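Local coordinates for protein cytochrome c' (Rhodopseudomonas palustris, PDB 1MQV) that carries a covalently attached high-spin heme c whose iron has no sixth ligand, and has electron transfer activity, though its exact function is not known, at residues A[23-27]-A[28-32]; A[54-57]-A[58-61]. The protein carries 3 engineered substitutions. All coordinates share one frame; numbering follows the deposited sequence.

Contact 1: A[23-27]-A[28-32]; sequences AAMLK and GEAKW. Engineered in segment 28-32: Trp32 (natural residue Phe).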
loop_
_atom_site.group_PDB
_atom_site.type_symbol
_atom_site.label_atom_id
_atom_site.label_comp_id
_atom_site.label_asym_id
_atom_site.label_seq_id
_atom_site.Cartn_x
_atom_site.Cartn_y
_atom_site.Cartn_z
ATOM N N ALA A 23 -7.409 -7.616 -8.024
ATOM C CA ALA A 23 -7.699 -8.964 -7.569
ATOM C C ALA A 23 -8.815 -9.565 -8.438
ATOM O O ALA A 23 -8.787 -10.745 -8.754
ATOM C CB ALA A 23 -8.128 -8.965 -6.082
ATOM N N ALA A 24 -9.803 -8.769 -8.819
ATOM C CA ALA A 24 -10.907 -9.289 -9.641
ATOM C C ALA A 24 -10.422 -9.753 -11.020
ATOM O O ALA A 24 -10.891 -10.762 -11.582
ATOM C CB ALA A 24 -12.024 -8.214 -9.761
ATOM N N MET A 25 -9.475 -9.025 -11.579
ATOM C CA MET A 25 -8.922 -9.433 -12.861
ATOM C C MET A 25 -8.117 -10.721 -12.678
ATOM O O MET A 25 -8.249 -11.651 -13.471
ATOM C CB MET A 25 -8.018 -8.338 -13.422
ATOM C CG MET A 25 -8.775 -7.208 -14.064
ATOM S SD MET A 25 -7.706 -5.803 -14.389
ATOM C CE MET A 25 -8.955 -4.442 -14.284
ATOM N N LEU A 26 -7.297 -10.788 -11.627
ATOM C CA LEU A 26 -6.478 -11.977 -11.411
ATOM C C LEU A 26 -7.381 -13.203 -11.229
ATOM O O LEU A 26 -7.032 -14.294 -11.640
ATOM C CB LEU A 26 -5.597 -11.791 -10.208
ATOM C CG LEU A 26 -4.510 -10.740 -10.353
ATOM C CD1 LEU A 26 -3.877 -10.594 -8.987
ATOM C CD2 LEU A 26 -3.465 -11.152 -11.413
ATOM N N LYS A 27 -8.537 -13.008 -10.607
ATOM C CA LYS A 27 -9.493 -14.103 -10.408
ATOM C C LYS A 27 -10.276 -14.473 -11.671
ATOM O O LYS A 27 -10.903 -15.533 -11.739
ATOM C CB LYS A 27 -10.482 -13.728 -9.298
ATOM C CG LYS A 27 -9.901 -13.942 -7.916
ATOM C CD LYS A 27 -10.532 -13.052 -6.881
ATOM C CE LYS A 27 -11.852 -13.568 -6.425
ATOM N NZ LYS A 27 -12.493 -12.561 -5.538
ATOM N N GLY A 28 -10.237 -13.612 -12.678
ATOM C CA GLY A 28 -10.978 -13.886 -13.901
ATOM C C GLY A 28 -12.439 -13.456 -13.786
ATOM O O GLY A 28 -13.281 -13.793 -14.626
ATOM N N GLU A 29 -12.733 -12.690 -12.746
ATOM C CA GLU A 29 -14.084 -12.222 -12.492
ATOM C C GLU A 29 -14.356 -10.821 -13.031
ATOM O O GLU A 29 -15.465 -10.297 -12.892
ATOM C CB GLU A 29 -14.362 -12.300 -10.989
ATOM C CG GLU A 29 -13.894 -13.622 -10.402
ATOM C CD GLU A 29 -14.370 -13.868 -8.989
ATOM O OE1 GLU A 29 -14.470 -12.895 -8.211
ATOM O OE2 GLU A 29 -14.627 -15.046 -8.656
ATOM N N ALA A 30 -13.338 -10.212 -13.633
ATOM C CA ALA A 30 -13.451 -8.889 -14.257
ATOM C C ALA A 30 -12.476 -8.932 -15.400
ATOM O O ALA A 30 -11.411 -9.512 -15.274
ATOM C CB ALA A 30 -13.080 -7.761 -13.289
ATOM N N LYS A 31 -12.839 -8.326 -16.520
ATOM C CA LYS A 31 -11.988 -8.315 -17.705
ATOM C C LYS A 31 -10.833 -7.325 -17.523
ATOM O O LYS A 31 -10.965 -6.332 -16.813
ATOM C CB LYS A 31 -12.796 -7.870 -18.931
ATOM C CG LYS A 31 -14.125 -8.581 -19.168
ATOM C CD LYS A 31 -15.105 -8.401 -18.004
ATOM C CE LYS A 31 -15.264 -6.943 -17.568
ATOM N NZ LYS A 31 -15.771 -6.850 -16.158
ATOM N N TRP A 32 -9.706 -7.613 -18.164
ATOM C CA TRP A 32 -8.543 -6.731 -18.142
ATOM C C TRP A 32 -8.968 -5.325 -18.594
ATOM O O TRP A 32 -9.785 -5.190 -19.519
ATOM C CB TRP A 32 -7.497 -7.268 -19.116
ATOM C CG TRP A 32 -6.499 -6.270 -19.506
ATOM C CD1 TRP A 32 -6.369 -5.683 -20.727
ATOM C CD2 TRP A 32 -5.418 -5.779 -18.705
ATOM N NE1 TRP A 32 -5.273 -4.862 -20.740
ATOM C CE2 TRP A 32 -4.673 -4.899 -19.507
ATOM C CE3 TRP A 32 -5.005 -5.995 -17.376
ATOM C CZ2 TRP A 32 -3.539 -4.236 -19.036
ATOM C CZ3 TRP A 32 -3.867 -5.330 -16.911
ATOM C CH2 TRP A 32 -3.160 -4.465 -17.734
HETATM O O HOH W 1 -13.433 -10.365 -6.318
#
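Met25 and Trp32 meet where helix 4-27 gives way to the loop leading into helix 34-50. Met25 CG lies anti to its carbonyl carbon (chi1 -79°), and the chain extends from there along the loop backbone. Its SD comes within 4.0 Å of Trp32 CE3, in a Met-aromatic contact oblique to the indole. Trp32 is an engineered residue, phenylalanine in the natural protein. Closer to the helix, Ala24 CB meets Ala30 CB at 3.7 Å, and Met25 CA sends a nearly straight C-H toward Ala30 O. Val36, Val37 and Leu102 also touch Met25, joining this turn to helices 34-50 and 99-120. An alanine in place of Met25 would probably leave the Trp32 ring without its sulfur partner and open a gap beside Leu102.

The turn itself is a Schellman motif. Glu29 N donates to Ala24 O at 2.9 Å, and Gly28 N donates to Met25 O at 2.9 Å from above the carbonyl plane. Gly28 has positive phi (84°), and a beta carbon there would clash with Lys27 O. On the outer side, the Lys27 chain bends at chi3 and reaches Glu29. Lys27 NZ forms a salt bridge with Glu29 OE1 at 3.3 Å. The chemistry is thus divided: an apolar, sulfur-containing inner side and a charged, exposed outer side.

Contact 2: A[54-57]-A[58-61]; sequences LFPA and DSKT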
loop_
_atom_site.group_PDB
_atom_site.type_symbol
_atom_site.label_atom_id
_atom_site.label_comp_id
_atom_site.label_asym_id
_atom_site.label_seq_id
_atom_site.Cartn_x
_atom_site.Cartn_y
_atom_site.Cartn_z
ATOM N N LEU A 54 2.682 10.311 8.373
ATOM C CA LEU A 54 1.540 10.128 9.303
ATOM C C LEU A 54 1.654 9.148 10.473
ATOM O O LEU A 54 0.627 8.683 11.002
ATOM C CB LEU A 54 0.310 9.775 8.463
ATOM C CG LEU A 54 -0.040 10.733 7.363
ATOM C CD1 LEU A 54 -1.248 10.139 6.589
ATOM C CD2 LEU A 54 -0.450 12.079 7.969
ATOM N N PHE A 55 2.881 8.781 10.862
ATOM C CA PHE A 55 3.073 7.872 11.980
ATOM C C PHE A 55 3.987 8.495 13.049
ATOM O O PHE A 55 5.103 8.056 13.269
ATOM C CB PHE A 55 3.663 6.515 11.508
ATOM C CG PHE A 55 2.677 5.668 10.730
ATOM C CD1 PHE A 55 2.458 5.911 9.364
ATOM C CD2 PHE A 55 1.925 4.673 11.365
ATOM C CE1 PHE A 55 1.509 5.186 8.654
ATOM C CE2 PHE A 55 0.963 3.931 10.650
ATOM C CZ PHE A 55 0.763 4.196 9.288
ATOM N N PRO A 56 3.506 9.533 13.746
ATOM C CA PRO A 56 4.334 10.172 14.782
ATOM C C PRO A 56 4.364 9.372 16.081
ATOM O O PRO A 56 3.388 8.729 16.439
ATOM C CB PRO A 56 3.658 11.533 14.971
ATOM C CG PRO A 56 2.171 11.179 14.804
ATOM C CD PRO A 56 2.149 10.124 13.673
ATOM N N ALA A 57 5.489 9.410 16.795
ATOM C CA ALA A 57 5.573 8.685 18.062
ATOM C C ALA A 57 4.506 9.171 19.086
ATOM O O ALA A 57 4.062 8.395 19.930
ATOM C CB ALA A 57 6.992 8.815 18.643
ATOM N N ASP A 58 4.075 10.431 19.013
ATOM C CA ASP A 58 3.064 10.892 19.978
ATOM C C ASP A 58 1.674 10.298 19.701
ATOM O O ASP A 58 0.690 10.639 20.355
ATOM C CB ASP A 58 2.998 12.433 20.065
ATOM C CG ASP A 58 2.722 13.101 18.740
ATOM O OD1 ASP A 58 1.928 12.566 17.953
ATOM O OD2 ASP A 58 3.293 14.185 18.488
ATOM N N SER A 59 1.593 9.407 18.722
ATOM C CA SER A 59 0.331 8.780 18.448
ATOM C C SER A 59 0.437 7.289 18.774
ATOM O O SER A 59 -0.482 6.500 18.469
ATOM C CB SER A 59 -0.048 8.977 16.994
ATOM O OG SER A 59 0.109 7.761 16.302
ATOM N N LYS A 60 1.533 6.883 19.413
ATOM C CA LYS A 60 1.696 5.456 19.741
ATOM C C LYS A 60 0.702 4.981 20.824
ATOM O O LYS A 60 0.464 3.781 20.994
ATOM C CB LYS A 60 3.149 5.137 20.153
ATOM C CG LYS A 60 3.593 5.606 21.525
ATOM C CD LYS A 60 5.017 5.118 21.839
ATOM C CE LYS A 60 6.055 5.720 20.899
ATOM N NZ LYS A 60 7.456 5.703 21.447
ATOM N N THR A 61 0.107 5.927 21.531
ATOM C CA THR A 61 -0.865 5.623 22.572
ATOM C C THR A 61 -2.210 6.162 22.074
ATOM O O THR A 61 -3.021 6.652 22.860
ATOM C CB THR A 61 -0.497 6.342 23.890
ATOM O OG1 THR A 61 -0.627 7.760 23.713
ATOM C CG2 THR A 61 0.949 6.048 24.266
#
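Pro56 and Ser59 close the first of two overlapping type I beta turns, a short 3-10 turn in the loop between helices 34-50 and 75-95 of the four-helix bundle. Ser59 N donates to Pro56 O at 3.0 Å, from above the carbonyl plane. Lys60 N makes the second turn bond, to Ala57 O, also at 3.0 Å and close to straight (161°).

The tight part is around buried Ser59. Its CB packs against Pro56 CG at 3.8 Å. Its OG adds a weak bond to Pro56 O at 3.4 Å, so this one carbonyl takes both the amide and the hydroxyl of Ser59. The Ser59 torsion (chi1 107°) is far from a staggered position. Ser59 OG and Leu54 O both bond NH1 of Arg8, which binds the heme, so the loop probably helps to position it as a second shell. Phe55 touches the heme directly.

The other side is open to solvent, and its side chains make no hydrogen bonds across the turn. Asp58 OD1 comes alongside the CB-CG edge of the Pro56 ring, 3.4 Å from Pro56 CG. Ala57 and Lys60 are exposed, although both touch Phe72. Lys60 CG sits between its backbone N and carbonyl carbon (chi1 74°), which brings the chain back across the second turn: Lys60 CG lies 3.2 Å from Ala57 O, and Lys60 CE lies 3.9 Å from Ala57 CB.

Contact 1 comes first along the chain and closes before contact 2 opens. Helix 34-50 runs between them in sequence, entered from the loop of contact 1 and left by the loop that holds contact 2. Their centres are about 37 Å apart, on opposite sides of the chain's centre, and their nearest atoms are about 22 Å apart, so they do not touch. Helix 4-27 links them: its last turn forms contact 1, while Arg8, near its start, is held by contact 2. Thus the two turns mark opposite ends of the bundle. Contact 2 contributes Phe55 to the heme pocket, whereas contact 1 lies away from it, with the Leu26 side chain about 12 Å from the heme.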